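Local atomic coordinates of flagellar basal body protein (Helicobacter pylori, PDB entry 5NPY), a protein that probably assembles into the hook of the bacterial flagellum, the curved joint that couples the basal body to the filament. Residues Y135-T138 / Y142-Y145; D210-D215 / L294-S299; V361-K366 / N442-S447. One frame throughout, in Å; residues are numbered along the deposited sequence.

Contact 1: Y135-T138 / Y142-Y145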
ATOM      1  N   TYR A 135       7.109  -7.923 -36.301  1.00 51.20           N
ATOM      2  CA  TYR A 135       6.954  -6.562 -36.804  1.00 50.09           C
ATOM      3  C   TYR A 135       5.642  -6.452 -37.563  1.00 51.58           C
ATOM      4  O   TYR A 135       5.273  -7.362 -38.307  1.00 46.89           O
ATOM      5  CB  TYR A 135       8.113  -6.164 -37.727  1.00 49.62           C
ATOM      6  CG  TYR A 135       9.370  -5.698 -37.022  1.00 52.59           C
ATOM      7  CD1 TYR A 135      10.392  -6.588 -36.710  1.00 59.47           C
ATOM      8  CD2 TYR A 135       9.536  -4.368 -36.672  1.00 57.37           C
ATOM      9  CE1 TYR A 135      11.542  -6.160 -36.062  1.00 62.86           C
ATOM     10  CE2 TYR A 135      10.679  -3.932 -36.023  1.00 61.82           C
ATOM     11  CZ  TYR A 135      11.677  -4.829 -35.721  1.00 66.61           C
ATOM     12  OH  TYR A 135      12.806  -4.384 -35.074  1.00 71.58           O
ATOM     13  N   LEU A 136       4.937  -5.338 -37.367  1.00 54.39           N
ATOM     14  CA  LEU A 136       3.729  -5.073 -38.145  1.00 57.15           C
ATOM     15  C   LEU A 136       4.116  -4.683 -39.564  1.00 56.16           C
ATOM     16  O   LEU A 136       4.947  -3.794 -39.768  1.00 60.74           O
ATOM     17  CB  LEU A 136       2.888  -3.963 -37.510  1.00 54.13           C
ATOM     18  CG  LEU A 136       2.525  -4.042 -36.027  1.00 51.40           C
ATOM     19  CD1 LEU A 136       1.344  -3.136 -35.735  1.00 42.81           C
ATOM     20  CD2 LEU A 136       2.231  -5.474 -35.598  1.00 55.28           C
ATOM     21  N   VAL A 137       3.519  -5.357 -40.548  1.00 52.56           N
ATOM     22  CA  VAL A 137       3.861  -5.168 -41.952  1.00 41.52           C
ATOM     23  C   VAL A 137       2.588  -5.184 -42.781  1.00 46.47           C
ATOM     24  O   VAL A 137       1.601  -5.833 -42.421  1.00 49.88           O
ATOM     25  CB  VAL A 137       4.832  -6.250 -42.470  1.00 36.14           C
ATOM     26  CG1 VAL A 137       6.220  -6.085 -41.845  1.00 31.13           C
ATOM     27  CG2 VAL A 137       4.244  -7.663 -42.226  1.00 27.94           C
ATOM     28  N   THR A 138       2.624  -4.457 -43.895  1.00 44.77           N
ATOM     29  CA  THR A 138       1.610  -4.529 -44.940  1.00 47.83           C
ATOM     30  C   THR A 138       1.840  -5.810 -45.750  1.00 48.87           C
ATOM     31  O   THR A 138       2.759  -6.593 -45.479  1.00 41.64           O
ATOM     32  CB  THR A 138       1.673  -3.257 -45.785  1.00 46.37           C
ATOM     33  OG1 THR A 138       2.912  -3.217 -46.503  1.00 49.99           O
ATOM     34  CG2 THR A 138       1.585  -2.040 -44.894  1.00 46.04           C
ATOM     35  N   TYR A 142       6.016  -3.430 -46.120  1.00 50.02           N
ATOM     36  CA  TYR A 142       6.314  -2.152 -45.482  1.00 53.44           C
ATOM     37  C   TYR A 142       5.905  -2.183 -44.012  1.00 51.30           C
ATOM     38  O   TYR A 142       4.875  -2.758 -43.648  1.00 48.10           O
ATOM     39  CB  TYR A 142       5.601  -1.000 -46.198  1.00 55.28           C
ATOM     40  CG  TYR A 142       6.145  -0.680 -47.579  1.00 60.84           C
ATOM     41  CD1 TYR A 142       7.406  -0.114 -47.738  1.00 57.15           C
ATOM     42  CD2 TYR A 142       5.391  -0.932 -48.723  1.00 63.79           C
ATOM     43  CE1 TYR A 142       7.904   0.183 -48.997  1.00 59.38           C
ATOM     44  CE2 TYR A 142       5.884  -0.640 -49.989  1.00 61.72           C
ATOM     45  CZ  TYR A 142       7.141  -0.083 -50.116  1.00 58.40           C
ATOM     46  OH  TYR A 142       7.632   0.214 -51.364  1.00 52.61           O
ATOM     47  N   TYR A 143       6.715  -1.550 -43.170  1.00 49.51           N
ATOM     48  CA  TYR A 143       6.471  -1.555 -41.736  1.00 53.25           C
ATOM     49  C   TYR A 143       5.486  -0.464 -41.354  1.00 49.62           C
ATOM     50  O   TYR A 143       5.457   0.607 -41.958  1.00 46.01           O
ATOM     51  CB  TYR A 143       7.779  -1.355 -40.969  1.00 55.72           C
ATOM     52  CG  TYR A 143       8.770  -2.430 -41.293  1.00 58.30           C
ATOM     53  CD1 TYR A 143       8.542  -3.737 -40.914  1.00 59.80           C
ATOM     54  CD2 TYR A 143       9.899  -2.156 -42.033  1.00 56.72           C
ATOM     55  CE1 TYR A 143       9.431  -4.734 -41.228  1.00 62.59           C
ATOM     56  CE2 TYR A 143      10.784  -3.151 -42.364  1.00 59.61           C
ATOM     57  CZ  TYR A 143      10.552  -4.432 -41.949  1.00 63.78           C
ATOM     58  OH  TYR A 143      11.451  -5.415 -42.270  1.00 73.47           O
ATOM     59  N   VAL A 144       4.693  -0.747 -40.324  1.00 43.95           N
ATOM     60  CA  VAL A 144       3.713   0.194 -39.789  1.00 44.64           C
ATOM     61  C   VAL A 144       4.390   1.094 -38.758  1.00 48.69           C
ATOM     62  O   VAL A 144       4.949   0.608 -37.767  1.00 49.54           O
ATOM     63  CB  VAL A 144       2.530  -0.560 -39.172  1.00 39.55           C
ATOM     64  CG1 VAL A 144       1.463   0.418 -38.695  1.00 35.99           C
ATOM     65  CG2 VAL A 144       1.973  -1.555 -40.185  1.00 45.68           C
ATOM     66  N   TYR A 145       4.333   2.408 -38.980  1.00 45.55           N
ATOM     67  CA  TYR A 145       4.938   3.371 -38.060  1.00 46.58           C
ATOM     68  C   TYR A 145       3.945   3.822 -36.999  1.00 49.47           C
ATOM     69  O   TYR A 145       2.766   4.073 -37.293  1.00 37.28           O
ATOM     70  CB  TYR A 145       5.466   4.609 -38.798  1.00 46.18           C
ATOM     71  CG  TYR A 145       6.757   4.370 -39.534  1.00 47.39           C
ATOM     72  CD1 TYR A 145       6.904   3.233 -40.318  1.00 50.72           C
ATOM     73  CD2 TYR A 145       7.826   5.268 -39.457  1.00 41.82           C
ATOM     74  CE1 TYR A 145       8.058   2.973 -40.992  1.00 55.60           C
ATOM     75  CE2 TYR A 145       9.014   5.012 -40.156  1.00 52.51           C
ATOM     76  CZ  TYR A 145       9.106   3.850 -40.923  1.00 60.68           C
ATOM     77  OH  TYR A 145      10.223   3.496 -41.640  1.00 73.62           O
TER

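Contact 2: D210-D215 / L294-S299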
ATOM      1  N   ASP A 210       0.858 -11.204  24.092  1.00 27.01           N
ATOM      2  CA  ASP A 210       1.353 -11.068  22.724  1.00 27.30           C
ATOM      3  C   ASP A 210       2.344  -9.921  22.575  1.00 27.35           C
ATOM      4  O   ASP A 210       3.189  -9.953  21.670  1.00 26.75           O
ATOM      5  CB  ASP A 210       0.187 -10.842  21.763  1.00 43.86           C
ATOM      6  CG  ASP A 210      -0.465 -12.134  21.310  1.00 60.18           C
ATOM      7  OD1 ASP A 210      -0.609 -12.304  20.074  1.00 64.60           O
ATOM      8  OD2 ASP A 210      -0.841 -12.964  22.174  1.00 57.09           O
ATOM      9  N   PHE A 211       2.231  -8.891  23.421  1.00 24.80           N
ATOM     10  CA  PHE A 211       3.069  -7.698  23.377  1.00 23.26           C
ATOM     11  C   PHE A 211       4.005  -7.576  24.571  1.00 33.72           C
ATOM     12  O   PHE A 211       5.143  -7.137  24.400  1.00 27.35           O
ATOM     13  CB  PHE A 211       2.190  -6.450  23.308  1.00 26.05           C
ATOM     14  CG  PHE A 211       2.957  -5.172  23.076  1.00 24.39           C
ATOM     15  CD1 PHE A 211       3.816  -5.042  21.996  1.00 23.97           C
ATOM     16  CD2 PHE A 211       2.797  -4.091  23.924  1.00 16.14           C
ATOM     17  CE1 PHE A 211       4.511  -3.859  21.775  1.00 29.74           C
ATOM     18  CE2 PHE A 211       3.490  -2.914  23.708  1.00 18.60           C
ATOM     19  CZ  PHE A 211       4.339  -2.792  22.626  1.00 24.17           C
ATOM     20  N   PHE A 212       3.547  -7.974  25.775  1.00 29.04           N
ATOM     21  CA  PHE A 212       4.309  -7.815  27.012  1.00 32.22           C
ATOM     22  C   PHE A 212       5.366  -8.903  27.226  1.00 32.88           C
ATOM     23  O   PHE A 212       6.278  -8.695  28.028  1.00 28.93           O
ATOM     24  CB  PHE A 212       3.371  -7.796  28.241  1.00 32.13           C
ATOM     25  CG  PHE A 212       2.619  -6.490  28.437  1.00 23.03           C
ATOM     26  CD1 PHE A 212       2.901  -5.377  27.664  1.00 14.90           C
ATOM     27  CD2 PHE A 212       1.616  -6.388  29.393  1.00 22.36           C
ATOM     28  CE1 PHE A 212       2.189  -4.175  27.841  1.00 29.76           C
ATOM     29  CE2 PHE A 212       0.911  -5.198  29.581  1.00 15.19           C
ATOM     30  CZ  PHE A 212       1.200  -4.089  28.797  1.00 24.29           C
ATOM     31  N   LEU A 213       5.257 -10.052  26.561  1.00 28.07           N
ATOM     32  CA  LEU A 213       6.251 -11.116  26.639  1.00 33.24           C
ATOM     33  C   LEU A 213       7.183 -11.092  25.429  1.00 39.67           C
ATOM     34  O   LEU A 213       6.799 -10.673  24.332  1.00 35.76           O
ATOM     35  CB  LEU A 213       5.578 -12.489  26.730  1.00 17.73           C
ATOM     36  CG  LEU A 213       4.701 -12.595  27.989  1.00 28.52           C
ATOM     37  CD1 LEU A 213       4.021 -13.975  28.161  1.00 19.12           C
ATOM     38  CD2 LEU A 213       5.479 -12.213  29.253  1.00 23.71           C
ATOM     39  N   ASN A 214       8.415 -11.561  25.632  1.00 32.77           N
ATOM     40  CA  ASN A 214       9.335 -11.706  24.514  1.00 39.76           C
ATOM     41  C   ASN A 214       9.278 -13.138  23.968  1.00 31.67           C
ATOM     42  O   ASN A 214       8.530 -13.984  24.455  1.00 33.81           O
ATOM     43  CB  ASN A 214      10.753 -11.312  24.930  1.00 35.26           C
ATOM     44  CG  ASN A 214      11.351 -12.256  25.968  1.00 38.49           C
ATOM     45  OD1 ASN A 214      10.835 -13.350  26.234  1.00 39.97           O
ATOM     46  ND2 ASN A 214      12.443 -11.824  26.572  1.00 30.55           N
ATOM     47  N   ASP A 215      10.093 -13.415  22.950  1.00 31.78           N
ATOM     48  CA  ASP A 215      10.084 -14.734  22.314  1.00 49.17           C
ATOM     49  C   ASP A 215      10.268 -15.877  23.310  1.00 47.29           C
ATOM     50  O   ASP A 215       9.708 -16.962  23.118  1.00 48.38           O
ATOM     51  CB  ASP A 215      11.170 -14.797  21.241  1.00 61.44           C
ATOM     52  CG  ASP A 215      10.622 -14.548  19.852  1.00 77.90           C
ATOM     53  OD1 ASP A 215       9.602 -13.836  19.739  1.00 83.74           O
ATOM     54  OD2 ASP A 215      11.202 -15.072  18.875  1.00 84.43           O
ATOM     55  N   LEU A 294       1.987  -2.827  42.475  1.00 31.50           N
ATOM     56  CA  LEU A 294       1.214  -3.189  41.290  1.00 33.96           C
ATOM     57  C   LEU A 294       2.124  -3.937  40.314  1.00 36.07           C
ATOM     58  O   LEU A 294       3.006  -3.329  39.688  1.00 36.20           O
ATOM     59  CB  LEU A 294       0.624  -1.950  40.629  1.00 32.00           C
ATOM     60  CG  LEU A 294      -0.163  -2.338  39.387  1.00 34.46           C
ATOM     61  CD1 LEU A 294      -1.344  -3.215  39.817  1.00 24.23           C
ATOM     62  CD2 LEU A 294      -0.598  -1.110  38.614  1.00 26.99           C
ATOM     63  N   ASN A 295       1.904  -5.249  40.177  1.00 27.73           N
ATOM     64  CA  ASN A 295       2.782  -6.132  39.417  1.00 28.61           C
ATOM     65  C   ASN A 295       2.066  -6.729  38.208  1.00 30.41           C
ATOM     66  O   ASN A 295       0.850  -6.950  38.227  1.00 21.84           O
ATOM     67  CB  ASN A 295       3.297  -7.287  40.296  1.00 37.90           C
ATOM     68  CG  ASN A 295       4.191  -6.813  41.441  1.00 34.75           C
ATOM     69  OD1 ASN A 295       4.033  -7.250  42.582  1.00 28.42           O
ATOM     70  ND2 ASN A 295       5.132  -5.913  41.135  1.00 27.02           N
ATOM     71  N   LEU A 296       2.843  -7.002  37.158  1.00 22.12           N
ATOM     72  CA  LEU A 296       2.423  -7.869  36.061  1.00 28.88           C
ATOM     73  C   LEU A 296       2.856  -9.310  36.348  1.00 40.69           C
ATOM     74  O   LEU A 296       4.048  -9.569  36.568  1.00 37.53           O
ATOM     75  CB  LEU A 296       3.025  -7.390  34.745  1.00 23.15           C
ATOM     76  CG  LEU A 296       2.577  -8.162  33.507  1.00 28.87           C
ATOM     77  CD1 LEU A 296       1.134  -7.871  33.233  1.00 25.79           C
ATOM     78  CD2 LEU A 296       3.446  -7.802  32.320  1.00 36.09           C
ATOM     79  N   ILE A 297       1.896 -10.249  36.333  1.00 37.86           N
ATOM     80  CA  ILE A 297       2.167 -11.661  36.605  1.00 38.51           C
ATOM     81  C   ILE A 297       1.528 -12.554  35.538  1.00 33.86           C
ATOM     82  O   ILE A 297       0.588 -12.172  34.837  1.00 28.28           O
ATOM     83  CB  ILE A 297       1.676 -12.101  38.009  1.00 34.95           C
ATOM     84  CG1 ILE A 297       0.179 -11.827  38.169  1.00 31.20           C
ATOM     85  CG2 ILE A 297       2.445 -11.412  39.116  1.00 27.51           C
ATOM     86  CD1 ILE A 297      -0.527 -12.808  39.054  1.00 30.83           C
ATOM     87  N   LYS A 298       2.043 -13.773  35.431  1.00 37.73           N
ATOM     88  CA  LYS A 298       1.430 -14.776  34.571  1.00 35.66           C
ATOM     89  C   LYS A 298       0.371 -15.525  35.358  1.00 39.98           C
ATOM     90  O   LYS A 298       0.584 -15.886  36.516  1.00 48.66           O
ATOM     91  CB  LYS A 298       2.460 -15.767  34.040  1.00 27.38           C
ATOM     92  CG  LYS A 298       3.547 -15.191  33.177  1.00 21.00           C
ATOM     93  CD  LYS A 298       4.492 -16.322  32.794  1.00 24.46           C
ATOM     94  CE  LYS A 298       5.425 -15.955  31.667  1.00 29.53           C
ATOM     95  NZ  LYS A 298       6.324 -17.109  31.329  1.00 34.03           N
ATOM     96  N   SER A 299      -0.779 -15.748  34.722  1.00 42.10           N
ATOM     97  CA  SER A 299      -1.874 -16.469  35.357  1.00 39.87           C
ATOM     98  C   SER A 299      -1.542 -17.934  35.595  1.00 40.67           C
ATOM     99  O   SER A 299      -2.215 -18.588  36.400  1.00 35.98           O
ATOM    100  CB  SER A 299      -3.122 -16.375  34.487  1.00 26.18           C
ATOM    101  OG  SER A 299      -2.841 -16.893  33.201  1.00 27.21           O
TER

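Contact 3: V361-K366 / N442-S447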
ATOM      1  N   VAL A 361       0.611  -8.016   2.810  1.00 21.35           N
ATOM      2  CA  VAL A 361       0.772  -7.558   1.432  1.00 14.05           C
ATOM      3  C   VAL A 361       1.523  -8.636   0.651  1.00 32.29           C
ATOM      4  O   VAL A 361       2.498  -9.214   1.152  1.00 26.88           O
ATOM      5  CB  VAL A 361       1.548  -6.219   1.389  1.00 19.58           C
ATOM      6  CG1 VAL A 361       1.802  -5.760  -0.035  1.00 21.11           C
ATOM      7  CG2 VAL A 361       0.801  -5.132   2.188  1.00 26.41           C
ATOM      8  N   ASP A 362       1.075  -8.902  -0.575  1.00 23.77           N
ATOM      9  CA  ASP A 362       1.802  -9.804  -1.454  1.00 30.74           C
ATOM     10  C   ASP A 362       3.028  -9.094  -2.006  1.00 21.29           C
ATOM     11  O   ASP A 362       2.917  -8.017  -2.598  1.00 23.77           O
ATOM     12  CB  ASP A 362       0.918 -10.282  -2.611  1.00 30.37           C
ATOM     13  CG  ASP A 362      -0.282 -11.104  -2.149  1.00 37.65           C
ATOM     14  OD1 ASP A 362      -1.314 -11.104  -2.864  1.00 45.73           O
ATOM     15  OD2 ASP A 362      -0.195 -11.766  -1.097  1.00 29.79           O
ATOM     16  N   ILE A 363       4.197  -9.702  -1.832  1.00 17.77           N
ATOM     17  CA  ILE A 363       5.412  -9.157  -2.425  1.00 21.01           C
ATOM     18  C   ILE A 363       6.127 -10.272  -3.168  1.00 28.57           C
ATOM     19  O   ILE A 363       5.837 -11.459  -2.985  1.00 25.04           O
ATOM     20  CB  ILE A 363       6.340  -8.496  -1.386  1.00 23.61           C
ATOM     21  CG1 ILE A 363       6.901  -9.545  -0.422  1.00 22.25           C
ATOM     22  CG2 ILE A 363       5.580  -7.372  -0.646  1.00 16.54           C
ATOM     23  CD1 ILE A 363       8.038  -9.030   0.472  1.00 17.94           C
ATOM     24  N   TYR A 364       7.066  -9.867  -4.034  1.00 26.86           N
ATOM     25  CA  TYR A 364       7.647 -10.754  -5.028  1.00 28.25           C
ATOM     26  C   TYR A 364       9.150 -10.570  -5.091  1.00 32.00           C
ATOM     27  O   TYR A 364       9.635  -9.436  -5.072  1.00 29.86           O
ATOM     28  CB  TYR A 364       7.031 -10.499  -6.409  1.00 23.50           C
ATOM     29  CG  TYR A 364       5.528 -10.523  -6.357  1.00 23.50           C
ATOM     30  CD1 TYR A 364       4.794  -9.344  -6.257  1.00 27.87           C
ATOM     31  CD2 TYR A 364       4.839 -11.729  -6.369  1.00 33.63           C
ATOM     32  CE1 TYR A 364       3.403  -9.371  -6.180  1.00 28.66           C
ATOM     33  CE2 TYR A 364       3.452 -11.768  -6.293  1.00 35.89           C
ATOM     34  CZ  TYR A 364       2.738 -10.586  -6.194  1.00 36.36           C
ATOM     35  OH  TYR A 364       1.356 -10.624  -6.122  1.00 43.26           O
ATOM     36  N   ASP A 365       9.880 -11.693  -5.191  1.00 27.90           N
ATOM     37  CA  ASP A 365      11.332 -11.658  -5.349  1.00 27.84           C
ATOM     38  C   ASP A 365      11.684 -11.435  -6.825  1.00 31.43           C
ATOM     39  O   ASP A 365      10.812 -11.204  -7.669  1.00 30.80           O
ATOM     40  CB  ASP A 365      11.966 -12.926  -4.765  1.00 24.32           C
ATOM     41  CG  ASP A 365      11.561 -14.207  -5.502  1.00 30.07           C
ATOM     42  OD1 ASP A 365      11.040 -14.171  -6.637  1.00 37.42           O
ATOM     43  OD2 ASP A 365      11.774 -15.276  -4.920  1.00 23.39           O
ATOM     44  N   LYS A 366      12.980 -11.492  -7.159  1.00 32.63           N
ATOM     45  CA  LYS A 366      13.390 -11.284  -8.548  1.00 35.59           C
ATOM     46  C   LYS A 366      12.798 -12.343  -9.480  1.00 34.81           C
ATOM     47  O   LYS A 366      12.614 -12.085 -10.676  1.00 33.12           O
ATOM     48  CB  LYS A 366      14.913 -11.286  -8.663  1.00 27.44           C
ATOM     49  CG  LYS A 366      15.581 -10.062  -8.111  1.00 32.33           C
ATOM     50  CD  LYS A 366      17.087 -10.208  -8.143  1.00 34.90           C
ATOM     51  CE  LYS A 366      17.765  -9.082  -7.381  1.00 38.20           C
ATOM     52  NZ  LYS A 366      19.239  -9.113  -7.570  1.00 48.91           N
ATOM     53  N   ASN A 442      17.899  -8.312  -0.175  1.00 36.76           N
ATOM     54  CA  ASN A 442      17.595  -7.053  -0.837  1.00 39.20           C
ATOM     55  C   ASN A 442      16.931  -6.107   0.155  1.00 42.67           C
ATOM     56  O   ASN A 442      16.219  -6.538   1.071  1.00 33.30           O
ATOM     57  CB  ASN A 442      16.691  -7.272  -2.059  1.00 33.71           C
ATOM     58  CG  ASN A 442      17.315  -8.200  -3.086  1.00 36.65           C
ATOM     59  OD1 ASN A 442      17.011  -9.389  -3.133  1.00 40.36           O
ATOM     60  ND2 ASN A 442      18.198  -7.659  -3.905  1.00 41.08           N
ATOM     61  N   LYS A 443      17.176  -4.810  -0.032  1.00 38.18           N
ATOM     62  CA  LYS A 443      16.576  -3.786   0.814  1.00 39.29           C
ATOM     63  C   LYS A 443      15.197  -3.423   0.272  1.00 33.86           C
ATOM     64  O   LYS A 443      15.058  -3.035  -0.896  1.00 27.95           O
ATOM     65  CB  LYS A 443      17.470  -2.551   0.890  1.00 43.82           C
ATOM     66  CG  LYS A 443      18.766  -2.730   1.701  1.00 39.44           C
ATOM     67  CD  LYS A 443      19.740  -1.607   1.376  1.00 49.94           C
ATOM     68  CE  LYS A 443      19.942  -1.476  -0.146  1.00 64.28           C
ATOM     69  NZ  LYS A 443      20.251  -0.077  -0.589  1.00 69.80           N
ATOM     70  N   LEU A 444      14.185  -3.549   1.121  1.00 25.26           N
ATOM     71  CA  LEU A 444      12.834  -3.095   0.816  1.00 24.60           C
ATOM     72  C   LEU A 444      12.449  -1.967   1.770  1.00 16.05           C
ATOM     73  O   LEU A 444      12.428  -2.170   2.988  1.00 16.98           O
ATOM     74  CB  LEU A 444      11.855  -4.260   0.922  1.00 26.87           C
ATOM     75  CG  LEU A 444      10.382  -4.063   0.543  1.00 30.74           C
ATOM     76  CD1 LEU A 444       9.758  -5.425   0.429  1.00 24.35           C
ATOM     77  CD2 LEU A 444       9.625  -3.236   1.580  1.00 13.99           C
ATOM     78  N   THR A 445      12.085  -0.802   1.207  1.00 25.40           N
ATOM     79  CA  THR A 445      11.600   0.347   1.985  1.00 24.19           C
ATOM     80  C   THR A 445      10.104   0.182   2.247  1.00 25.86           C
ATOM     81  O   THR A 445       9.313   0.160   1.298  1.00 20.99           O
ATOM     82  CB  THR A 445      11.834   1.667   1.234  1.00 27.92           C
ATOM     83  OG1 THR A 445      13.185   1.748   0.776  1.00 30.01           O
ATOM     84  CG2 THR A 445      11.488   2.905   2.128  1.00 14.79           C
ATOM     85  N   TYR A 446       9.710   0.095   3.522  1.00 25.57           N
ATOM     86  CA  TYR A 446       8.321  -0.160   3.909  1.00 24.65           C
ATOM     87  C   TYR A 446       7.769   1.059   4.643  1.00 25.51           C
ATOM     88  O   TYR A 446       8.360   1.500   5.636  1.00 22.08           O
ATOM     89  CB  TYR A 446       8.237  -1.401   4.798  1.00 14.59           C
ATOM     90  CG  TYR A 446       6.845  -1.890   5.195  1.00 22.53           C
ATOM     91  CD1 TYR A 446       6.675  -2.635   6.338  1.00 24.31           C
ATOM     92  CD2 TYR A 446       5.733  -1.695   4.390  1.00 16.88           C
ATOM     93  CE1 TYR A 446       5.449  -3.107   6.715  1.00 26.93           C
ATOM     94  CE2 TYR A 446       4.496  -2.183   4.764  1.00 22.03           C
ATOM     95  CZ  TYR A 446       4.364  -2.891   5.929  1.00 23.43           C
ATOM     96  OH  TYR A 446       3.154  -3.392   6.342  1.00 25.56           O
ATOM     97  N   SER A 447       6.656   1.607   4.149  1.00 16.44           N
ATOM     98  CA  SER A 447       6.008   2.781   4.743  1.00 21.74           C
ATOM     99  C   SER A 447       4.585   2.434   5.169  1.00 23.39           C
ATOM    100  O   SER A 447       3.776   1.949   4.358  1.00 19.95           O
ATOM    101  CB  SER A 447       5.964   3.978   3.776  1.00 23.23           C
ATOM    102  OG  SER A 447       7.269   4.411   3.395  1.00 26.22           O
TER

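Contact 1: Y135-T138 / Y142-Y145
Val137 and Tyr143 sit opposite each other as the non-hydrogen-bonded pair of a short antiparallel bridge, their CA atoms 4.5 Å apart. Their side chains lie alongside and point the same way: Val137 CG1 packs obliquely against the CD1-CE1 side of the Tyr143 ring, 3.4 Å from CD1 and nearly as close to CE1. With CG anti to the carbonyl carbon (chi1 -59°), the Tyr143 ring leans back over the partner strand although its CB points away from it. The same CD1-CE1 side of the ring also reaches Tyr135, whose CB is 4.0 Å from Tyr143 CE1; the two rings meet obliquely, their planes at 60°. The other flank of the bridge is apolar, with Leu136 CB 3.7 Å from Val144 CG2 and the Phe128 side chain also touching Val144.

Backbone bonds bracket the pair: Val144 N gives to Leu136 O at 3.1 Å, and Thr138 N gives to Tyr142 O at 2.8 Å. Both acceptor oxygens are gripped a second time by a CA-H...O contact, Leu136 O by Tyr143 CA and Tyr142 O by Val137 CA. At the turn a side chain takes over from the main chain. Thr138 OG1, held between its own backbone N and carbonyl carbon (chi1 67°), accepts the bent bond from Tyr142 N at 3.1 Å, and Glu140 makes a weak hydrogen bond to the same hydroxyl from within the turn.

Further out, Val137 bonds through its backbone to Ala129 and Tyr143 to Gly100, so the hairpin-like connection ties strand 127-130 to strand 97-100 within the D1 region of the hook-protein family. The Phe121 ring packs edge-to-face with Tyr142. The polar grip at the turn, set against hydrocarbon packing at the bridge, suggests that the reversal is held by main-chain bonds together with one threonine hydroxyl.

Contact 2: D210-D215 / L294-S299
Phe212 meets Leu296 almost from its first side-chain atom. CB lies 4.1 Å from Leu296 CD2, and CG is scarcely farther from the same methyl. At CD2 the ring makes its nearest approach, 3.7 Å to Leu296 CD2, and touches CD1 of the same leucine at 4.1 Å, so both branches of the fork rest near one ortho carbon of the ring. The methyl comes in obliquely to the ring plane. Leu296 offers its fork in this way because its CG lies anti to the backbone N (chi1 -176°), which carries the methyls out from the strand toward Phe212. Elsewhere Phe212 also touches Leu308, Arg223 and Gln227.

The contact joins the end of the short helix 209-212 to strand 293-298, which pairs antiparallel with strand 308-313 in the sheet that also contains strand 346-364. Leu213, the first residue to leave helical geometry, carries the packing on toward the end of the strand: its CD1 lies 4.3 Å from Lys298 CE, a loose van der Waals touch. The lysine chain is extended beyond CG, passing Leu213 with its methylenes, while NZ donates to the carbonyl oxygens of Ala303 and Lys304, in the loop after the strand, and to that of Gly217, just past Asp215.

Contact 3: V361-K366 / N442-S447
Ile363 and Leu444 meet tip to tip between two facing sheets, Ile363 CD1 4.0 Å from Leu444 CD1. Both are buried, and both point their CB at the other strand. Leu444 has CG anti to its backbone N (chi1 -175°), while Ile363 tucks CG1 between its backbone N and carbonyl carbon (chi1 67°); each then reaches inward, toward the other strand, to a terminal methyl. The CA atoms of the two residues stand 10.1 Å apart, as expected for strands that face each other through a layer of side chains. Val361 and Tyr446 point into the same interior beside this pair, Val361 packing on Ala469 and both on Ile195. The Tyr446 hydroxyl is hydrogen-bonded to Ser375 OG on strand 370-381, a polar tie between the two layers.

Toward the open end the fit slackens. Lys366, exposed and just past the strand, extends its methylene chain, passing Asn442 obliquely with its CE methylene. Next to it the polar order comes from Asp365: OD1 accepts a hydrogen bond from Asp369 N within the turn joining strands 346-364 and 370-381, while OD2 forms a salt bridge with Lys440, in the turn before strand 442-447.

Strand 346-364 pairs antiparallel with strand 370-381 on one layer. On the other, strand 442-447 lies between 435-439 and 192-198, with strand 465-471 beyond; Leu444 leans on Val193, and Gln471 covers Ile363 from the far edge of that sheet.

Contacts 1, 2 and 3 follow one another along the chain, but contact 3, the last, lies in space between the others. Contact 1, in the D1 region, and contact 2 are on opposite sides of the chain's centre, about 72 Å apart; contact 3 is about 40 Å from contact 1 and 32 Å from contact 2, centre to centre. Contacts 2 and 3 reach one antiparallel sheet, through strands 293-298 and 346-364. Contact 1 lies on strands 136-137 and 143-148, the first in a small sheet that also holds 87-93 and 555-559, the first and last strands of the model. Each thus lies in a different part of the long molecule, consistent with successive, mainly beta, domains.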